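Local coordinates for protein (R)-specific secondary-alkylsulfatase (Pseudomonas sp., PDB 4AXH) that hydrolyses (R)-secondary-alkyl sulfates with strict inversion of configuration, giving (S)-secondary alcohols and sulfate, as a zinc-dependent homodimer of the metallo-beta-lactamase superfamily, at residues A[32-37]-A[240-245]; A[304-309]-A[342-347]. All blocks are in the same frame, centred on the assembly; numbering follows the deposited sequence. Where two conformers were deposited one is given.

In the fold
Interaction 1 closes before interaction 2 opens along the chain, and the two lie far apart, with centres about 42 Å from each other and nearest atoms about 20 Å apart. Both involve the metallo-beta-lactamase region. Interaction 1 joins its loop between helix 222-233 and strand 266-268 to the N-terminal loop ahead of helix 39-48, beside helices 495-511 and 515-529 of the dimerisation region. In interaction 2, strand 305-307 of the six-stranded sheet meets the C-terminal part of helix 330-344, packing helix against sheet. Both contacts lie away from the zinc and sulfate sites, although strand 305-307 leads toward the zinc ligand Asp-310.

Interaction 1: residues A[32-37]-A[240-245]; sequences LDSKPA and GAQAQV
Gln-242 reaches across to the backbone at Ser-34 and makes the one hydrogen bond between segments 32-37 and 240-245. Gln-242 NE2 donates to Ser-34 O over 3.0 Å, with an N-H...O angle of 148°. The bond is not well aligned: the nitrogen stands above the carbonyl plane, 68° out of it, and the oxygen is tilted from the plane of the Gln-242 amide. CG lies anti to the carbonyl carbon (chi1 -81°), and a bend at chi2 carries the amide over to the N-terminal loop.

Other polar atoms crowd the same nitrogen without bonding to it. Lys-35 O is 3.0 Å and Ser-34 OG 3.1 Å from Gln-242 NE2, both at poor angles. Tyr-510 OH hydrogen-bonds both to Gln-242 NE2 and to Lys-35 O, so the hydroxyl links the two segments a second time.

Pro-36 CA adds a van der Waals contact, 3.8 Å from Gln-242 NE2. No apolar side-chain packing links the segments, which bury just 134 Å² between them.

Within the segments, residues 240-243 form a type I beta turn, closed by Ala-243 N to Gly-240 O at 2.8 Å, which presents Gln-242 toward the other segment. Across from it, Lys-35 points away, and its NZ makes a weak hydrogen bond to Asp-33 O.

The contact brings the N-terminal loop and a loop of the lactamase region together on helices of the dimerisation region, yet no second subunit touches it. Loop 32-37 leads into helix 39-48 and is held by helix 495-511, through Lys-35 to Asp-503 (a salt bridge), Pro-36 O to Gln-507, and Tyr-510. Loop 240-245, between helix 222-233 and strand 266-268, is held at Ala-243 O by Arg-518 of helix 515-529.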
ATOM      1  N   LEU A  32      -2.462 -34.038 -20.769  1.00 72.79           N
ATOM      2  CA  LEU A  32      -3.246 -32.854 -20.399  1.00 71.81           C
ATOM      3  C   LEU A  32      -4.410 -33.139 -19.436  1.00 74.52           C
ATOM      4  O   LEU A  32      -5.128 -32.215 -19.053  1.00 74.64           O
ATOM      5  CB  LEU A  32      -3.762 -32.208 -21.691  1.00 71.47           C
ATOM      6  CG  LEU A  32      -3.111 -30.903 -22.116  1.00 76.06           C
ATOM      7  CD1 LEU A  32      -1.669 -31.102 -22.593  1.00 76.19           C
ATOM      8  CD2 LEU A  32      -3.913 -30.277 -23.225  1.00 79.06           C
ATOM      9  N   ASP A  33      -4.605 -34.405 -19.059  1.00 69.86           N
ATOM     10  CA  ASP A  33      -5.698 -34.817 -18.178  1.00 69.62           C
ATOM     11  C   ASP A  33      -5.384 -34.498 -16.705  1.00 70.14           C
ATOM     12  O   ASP A  33      -4.213 -34.408 -16.337  1.00 68.96           O
ATOM     13  CB  ASP A  33      -6.005 -36.324 -18.362  1.00 72.62           C
ATOM     14  CG  ASP A  33      -5.911 -36.838 -19.800  1.00 89.79           C
ATOM     15  OD1 ASP A  33      -4.765 -37.018 -20.298  1.00 96.93           O
ATOM     16  OD2 ASP A  33      -6.982 -37.080 -20.423  1.00 90.39           O
ATOM     17  N   SER A  34      -6.435 -34.324 -15.868  1.00 64.82           N
ATOM     18  CA  SER A  34      -6.307 -34.036 -14.432  1.00 63.03           C
ATOM     19  C   SER A  34      -5.699 -35.237 -13.658  1.00 63.53           C
ATOM     20  O   SER A  34      -6.408 -36.173 -13.258  1.00 62.02           O
ATOM     21  CB  SER A  34      -7.649 -33.611 -13.838  1.00 66.69           C
ATOM     22  OG  SER A  34      -7.541 -33.314 -12.453  1.00 77.11           O
ATOM     23  N   LYS A  35      -4.367 -35.189 -13.468  1.00 58.26           N
ATOM     24  CA  LYS A  35      -3.561 -36.213 -12.782  1.00 56.88           C
ATOM     25  C   LYS A  35      -4.044 -36.440 -11.337  1.00 60.11           C
ATOM     26  O   LYS A  35      -4.442 -35.467 -10.689  1.00 61.08           O
ATOM     27  CB  LYS A  35      -2.082 -35.819 -12.781  1.00 57.91           C
ATOM     28  CG  LYS A  35      -1.582 -35.295 -14.120  1.00 66.10           C
ATOM     29  CD  LYS A  35      -1.098 -36.400 -15.070  1.00 62.01           C
ATOM     30  CE  LYS A  35      -1.698 -36.331 -16.454  1.00 40.94           C
ATOM     31  NZ  LYS A  35      -1.367 -35.056 -17.143  1.00 53.03           N
ATOM     32  N   PRO A  36      -4.047 -37.694 -10.812  1.00 53.15           N
ATOM     33  CA  PRO A  36      -4.504 -37.887  -9.426  1.00 51.53           C
ATOM     34  C   PRO A  36      -3.418 -37.510  -8.406  1.00 49.43           C
ATOM     35  O   PRO A  36      -2.364 -36.957  -8.773  1.00 46.29           O
ATOM     36  CB  PRO A  36      -4.858 -39.382  -9.391  1.00 53.53           C
ATOM     37  CG  PRO A  36      -3.877 -40.013 -10.351  1.00 57.36           C
ATOM     38  CD  PRO A  36      -3.581 -38.972 -11.408  1.00 53.35           C
ATOM     39  N   ALA A  37      -3.687 -37.805  -7.121  1.00 44.13           N
ATOM     40  CA  ALA A  37      -2.750 -37.501  -6.041  1.00 43.02           C
ATOM     41  C   ALA A  37      -1.490 -38.355  -6.179  1.00 50.67           C
ATOM     42  O   ALA A  37      -1.564 -39.586  -6.354  1.00 51.04           O
ATOM     43  CB  ALA A  37      -3.406 -37.745  -4.691  1.00 42.59           C
ATOM     44  N   GLY A 240     -15.604 -30.639  -7.748  1.00 46.64           N
ATOM     45  CA  GLY A 240     -15.168 -32.007  -7.508  1.00 46.29           C
ATOM     46  C   GLY A 240     -13.851 -32.048  -6.766  1.00 49.18           C
ATOM     47  O   GLY A 240     -13.092 -31.072  -6.805  1.00 47.30           O
ATOM     48  N   ALA A 241     -13.570 -33.205  -6.101  1.00 45.90           N
ATOM     49  CA  ALA A 241     -12.382 -33.476  -5.276  1.00 44.98           C
ATOM     50  C   ALA A 241     -11.060 -33.265  -5.993  1.00 49.47           C
ATOM     51  O   ALA A 241     -10.050 -33.023  -5.322  1.00 49.43           O
ATOM     52  CB  ALA A 241     -12.458 -34.870  -4.686  1.00 45.66           C
ATOM     53  N   GLN A 242     -11.066 -33.315  -7.350  1.00 46.20           N
ATOM     54  CA  GLN A 242      -9.885 -33.092  -8.192  1.00 45.59           C
ATOM     55  C   GLN A 242      -9.824 -31.651  -8.737  1.00 46.76           C
ATOM     56  O   GLN A 242      -8.827 -31.280  -9.363  1.00 47.28           O
ATOM     57  CB  GLN A 242      -9.839 -34.118  -9.338  1.00 46.92           C
ATOM     58  CG  GLN A 242      -9.285 -35.477  -8.922  1.00 63.24           C
ATOM     59  CD  GLN A 242      -8.520 -36.135 -10.043  1.00 69.04           C
ATOM     60  OE1 GLN A 242      -9.075 -37.191 -10.598  1.00 67.85           O
ATOM     61  NE2 GLN A 242      -7.431 -35.700 -10.425  1.00 43.01           N
ATOM     62  N   ALA A 243     -10.888 -30.847  -8.497  1.00 39.68           N
ATOM     63  CA  ALA A 243     -10.999 -29.461  -8.965  1.00 37.84           C
ATOM     64  C   ALA A 243     -11.499 -28.438  -7.857  1.00 42.07           C
ATOM     65  O   ALA A 243     -10.931 -28.430  -6.758  1.00 42.27           O
ATOM     66  CB  ALA A 243     -11.856 -29.413 -10.216  1.00 37.17           C
ATOM     67  N   GLN A 244     -12.535 -27.591  -8.143  1.00 35.15           N
ATOM     68  CA  GLN A 244     -13.063 -26.599  -7.213  1.00 34.42           C
ATOM     69  C   GLN A 244     -13.853 -27.231  -6.081  1.00 38.96           C
ATOM     70  O   GLN A 244     -14.777 -27.993  -6.337  1.00 40.42           O
ATOM     71  CB  GLN A 244     -13.922 -25.570  -7.949  1.00 35.84           C
ATOM     72  CG  GLN A 244     -13.804 -24.144  -7.395  1.00 29.87           C
ATOM     73  CD  GLN A 244     -14.839 -23.847  -6.348  1.00 33.53           C
ATOM     74  OE1 GLN A 244     -15.912 -24.464  -6.283  1.00 25.04           O
ATOM     75  NE2 GLN A 244     -14.548 -22.890  -5.514  1.00 20.49           N
ATOM     76  N   VAL A 245     -13.496 -26.927  -4.823  1.00 33.29           N
ATOM     77  CA  VAL A 245     -14.199 -27.507  -3.683  1.00 32.75           C
ATOM     78  C   VAL A 245     -14.865 -26.493  -2.743  1.00 36.59           C
ATOM     79  O   VAL A 245     -15.900 -26.809  -2.150  1.00 36.37           O
ATOM     80  CB  VAL A 245     -13.377 -28.566  -2.892  1.00 37.54           C
ATOM     81  CG1 VAL A 245     -13.004 -29.747  -3.769  1.00 37.97           C
ATOM     82  CG2 VAL A 245     -12.144 -27.966  -2.224  1.00 36.76           C
TER

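Interaction 2: residues A[304-309]-A[342-347]; sequences KVLNTA and EKYGDR
Leu-306 and Tyr-344 meet with their side chains crossed at about a right angle, each directed from its backbone toward the other segment. Leu-306 has CG anti to the backbone N (chi1 174°), and its methyl CD1 does the touching: it lies 3.6 Å from Tyr-344 CD2 and approaches the ring obliquely, close to the CG-CD2 side. Lys-343 CB rests over the centre of one face of the Tyr-344 ring, 3.8 Å above its plane, and Tyr-299 of strand 296-300 stacks with it.

Lys-304 works differently, running alongside the carbonyl of Arg-347. Lys-304 CG is 3.4 Å from Arg-347 O, and a CA-H...O contact joins Lys-304 CA to the same oxygen at 3.5 Å. The outer chain, modelled in two conformers, is less certain; NZ has a weak, long ion pair with Asp-349.

The Arg-347 guanidinium leads away from the strand and turns back on its own segment. Arg-347 NE and NH2 grip Lys-343 O side-on, at 3.1 Å and 2.9 Å respectively, with the oxygen in the guanidinium plane, which fixes the rotation of the group.

Strand 305-307 begins at a G1 beta bulge, in which Lys-304 and Val-305 both face Leu-300. Beyond it, Asn-307 OD1 accepts from Ala-309 N in an Asx turn just before the zinc ligand Asp-310.

Apolar packing and a CA-H...O contact thus hold the segments without any hydrogen bond between them; polar fixing comes from Tyr-299 OH on Arg-347 O and, within segment 342-347, from Arg-347 on Lys-343 O.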
ATOM      1  N   LYS A 304     -28.959  -9.404  22.806  1.00 42.98           N
ATOM      2  CA  LYS A 304     -27.653  -9.751  23.390  0.50 43.28           C
ATOM      3  C   LYS A 304     -26.802 -10.538  22.355  1.00 48.92           C
ATOM      4  O   LYS A 304     -26.090 -11.497  22.714  1.00 49.31           O
ATOM      5  CB  LYS A 304     -27.787 -10.518  24.736  0.50 44.36           C
ATOM      6  CG  LYS A 304     -27.883  -9.635  25.968  0.50 42.84           C
ATOM      7  CD  LYS A 304     -27.624 -10.445  27.239  0.50 42.15           C
ATOM      8  CE  LYS A 304     -26.484  -9.876  28.050  0.50 41.04           C
ATOM      9  NZ  LYS A 304     -25.627 -10.946  28.641  0.50 49.83           N
ATOM     10  N   VAL A 305     -26.929 -10.149  21.046  1.00 44.20           N
ATOM     11  CA  VAL A 305     -26.229 -10.735  19.897  1.00 42.79           C
ATOM     12  C   VAL A 305     -25.376  -9.658  19.243  1.00 44.90           C
ATOM     13  O   VAL A 305     -25.792  -8.489  19.197  1.00 46.20           O
ATOM     14  CB  VAL A 305     -27.096 -11.528  18.861  1.00 46.77           C
ATOM     15  CG1 VAL A 305     -28.212 -12.333  19.503  1.00 46.16           C
ATOM     16  CG2 VAL A 305     -27.653 -10.643  17.780  1.00 47.52           C
ATOM     17  N   LEU A 306     -24.176 -10.035  18.764  1.00 36.91           N
ATOM     18  CA  LEU A 306     -23.279  -9.102  18.084  1.00 34.33           C
ATOM     19  C   LEU A 306     -23.037  -9.549  16.653  1.00 38.69           C
ATOM     20  O   LEU A 306     -22.745 -10.723  16.406  1.00 38.78           O
ATOM     21  CB  LEU A 306     -21.962  -8.883  18.855  1.00 33.17           C
ATOM     22  CG  LEU A 306     -20.869  -8.028  18.190  1.00 35.33           C
ATOM     23  CD1 LEU A 306     -21.236  -6.564  18.176  1.00 36.11           C
ATOM     24  CD2 LEU A 306     -19.558  -8.221  18.850  1.00 31.94           C
ATOM     25  N   ASN A 307     -23.205  -8.615  15.706  1.00 34.67           N
ATOM     26  CA  ASN A 307     -22.958  -8.887  14.300  1.00 34.01           C
ATOM     27  C   ASN A 307     -21.736  -8.070  13.855  1.00 37.45           C
ATOM     28  O   ASN A 307     -21.762  -6.842  13.878  1.00 37.89           O
ATOM     29  CB  ASN A 307     -24.190  -8.671  13.426  1.00 27.15           C
ATOM     30  CG  ASN A 307     -23.983  -9.147  12.013  1.00 28.45           C
ATOM     31  OD1 ASN A 307     -22.874  -9.126  11.485  1.00 22.32           O
ATOM     32  ND2 ASN A 307     -25.047  -9.583  11.353  1.00 21.29           N
ATOM     33  N   THR A 308     -20.669  -8.778  13.467  1.00 31.50           N
ATOM     34  CA  THR A 308     -19.367  -8.217  13.094  1.00 30.20           C
ATOM     35  C   THR A 308     -19.131  -8.085  11.604  1.00 33.61           C
ATOM     36  O   THR A 308     -17.966  -8.000  11.190  1.00 34.37           O
ATOM     37  CB  THR A 308     -18.259  -9.060  13.706  1.00 34.90           C
ATOM     38  OG1 THR A 308     -18.279 -10.350  13.091  1.00 37.91           O
ATOM     39  CG2 THR A 308     -18.398  -9.192  15.203  1.00 28.53           C
ATOM     40  N   ALA A 309     -20.217  -8.090  10.782  1.00 27.01           N
ATOM     41  CA  ALA A 309     -20.122  -7.994   9.326  1.00 24.50           C
ATOM     42  C   ALA A 309     -19.075  -9.039   8.848  1.00 27.74           C
ATOM     43  O   ALA A 309     -19.231 -10.223   9.184  1.00 27.11           O
ATOM     44  CB  ALA A 309     -19.719  -6.569   8.923  1.00 24.49           C
ATOM     45  N   GLU A 342     -14.426  -5.064  24.108  1.00 36.81           N
ATOM     46  CA  GLU A 342     -14.625  -4.254  25.289  1.00 36.69           C
ATOM     47  C   GLU A 342     -16.063  -3.747  25.393  1.00 40.22           C
ATOM     48  O   GLU A 342     -16.661  -3.918  26.439  1.00 40.48           O
ATOM     49  CB  GLU A 342     -13.608  -3.118  25.275  1.00 39.10           C
ATOM     50  CG  GLU A 342     -13.786  -2.073  26.370  1.00 57.49           C
ATOM     51  CD  GLU A 342     -12.679  -1.034  26.436  1.00 86.44           C
ATOM     52  OE1 GLU A 342     -11.985  -0.810  25.413  1.00 61.86           O
ATOM     53  OE2 GLU A 342     -12.490  -0.461  27.535  1.00103.81           O
ATOM     54  N   LYS A 343     -16.640  -3.186  24.305  1.00 36.25           N
ATOM     55  CA  LYS A 343     -18.004  -2.645  24.326  1.00 34.79           C
ATOM     56  C   LYS A 343     -19.131  -3.670  24.391  1.00 37.39           C
ATOM     57  O   LYS A 343     -20.186  -3.387  24.977  1.00 37.52           O
ATOM     58  CB  LYS A 343     -18.235  -1.669  23.160  1.00 36.93           C
ATOM     59  CG  LYS A 343     -18.089  -0.183  23.519  1.00 53.53           C
ATOM     60  CD  LYS A 343     -19.438   0.548  23.408  1.00 71.16           C
ATOM     61  CE  LYS A 343     -19.358   2.062  23.485  1.00 83.34           C
ATOM     62  NZ  LYS A 343     -19.215   2.550  24.886  1.00 89.10           N
ATOM     63  N   TYR A 344     -18.945  -4.842  23.766  1.00 33.04           N
ATOM     64  CA  TYR A 344     -20.025  -5.828  23.670  1.00 32.58           C
ATOM     65  C   TYR A 344     -19.764  -7.207  24.229  1.00 37.48           C
ATOM     66  O   TYR A 344     -20.736  -7.913  24.489  1.00 38.57           O
ATOM     67  CB  TYR A 344     -20.565  -5.921  22.221  1.00 34.68           C
ATOM     68  CG  TYR A 344     -20.806  -4.576  21.576  1.00 36.78           C
ATOM     69  CD1 TYR A 344     -21.788  -3.714  22.062  1.00 38.46           C
ATOM     70  CD2 TYR A 344     -20.005  -4.131  20.528  1.00 37.23           C
ATOM     71  CE1 TYR A 344     -21.994  -2.459  21.491  1.00 39.49           C
ATOM     72  CE2 TYR A 344     -20.198  -2.874  19.951  1.00 38.62           C
ATOM     73  CZ  TYR A 344     -21.197  -2.043  20.435  1.00 45.19           C
ATOM     74  OH  TYR A 344     -21.377  -0.793  19.896  1.00 41.91           O
ATOM     75  N   GLY A 345     -18.501  -7.569  24.423  1.00 33.83           N
ATOM     76  CA  GLY A 345     -18.081  -8.873  24.924  1.00 34.59           C
ATOM     77  C   GLY A 345     -18.802  -9.403  26.145  1.00 40.67           C
ATOM     78  O   GLY A 345     -19.198 -10.568  26.166  1.00 38.45           O
ATOM     79  N   ASP A 346     -19.020  -8.534  27.151  1.00 42.37           N
ATOM     80  CA  ASP A 346     -19.722  -8.897  28.395  1.00 43.76           C
ATOM     81  C   ASP A 346     -21.252  -8.919  28.253  1.00 48.16           C
ATOM     82  O   ASP A 346     -21.920  -9.548  29.090  1.00 48.21           O
ATOM     83  CB  ASP A 346     -19.314  -7.970  29.544  1.00 46.62           C
ATOM     84  CG  ASP A 346     -17.812  -7.777  29.708  1.00 60.53           C
ATOM     85  OD1 ASP A 346     -17.060  -8.773  29.536  1.00 59.77           O
ATOM     86  OD2 ASP A 346     -17.389  -6.634  30.012  1.00 69.86           O
ATOM     87  N   ARG A 347     -21.788  -8.274  27.163  1.00 43.88           N
ATOM     88  CA  ARG A 347     -23.211  -8.132  26.770  1.00 42.14           C
ATOM     89  C   ARG A 347     -23.643  -9.027  25.589  1.00 45.92           C
ATOM     90  O   ARG A 347     -24.716  -8.791  25.013  1.00 45.98           O
ATOM     91  CB  ARG A 347     -23.446  -6.709  26.310  1.00 37.47           C
ATOM     92  CG  ARG A 347     -23.543  -5.682  27.383  1.00 42.68           C
ATOM     93  CD  ARG A 347     -24.074  -4.418  26.764  1.00 38.55           C
ATOM     94  NE  ARG A 347     -23.100  -3.567  26.110  1.00 33.05           N
ATOM     95  CZ  ARG A 347     -23.434  -2.425  25.527  1.00 47.71           C
ATOM     96  NH1 ARG A 347     -24.705  -2.036  25.492  1.00 53.76           N
ATOM     97  NH2 ARG A 347     -22.502  -1.638  25.015  1.00 34.50           N
TER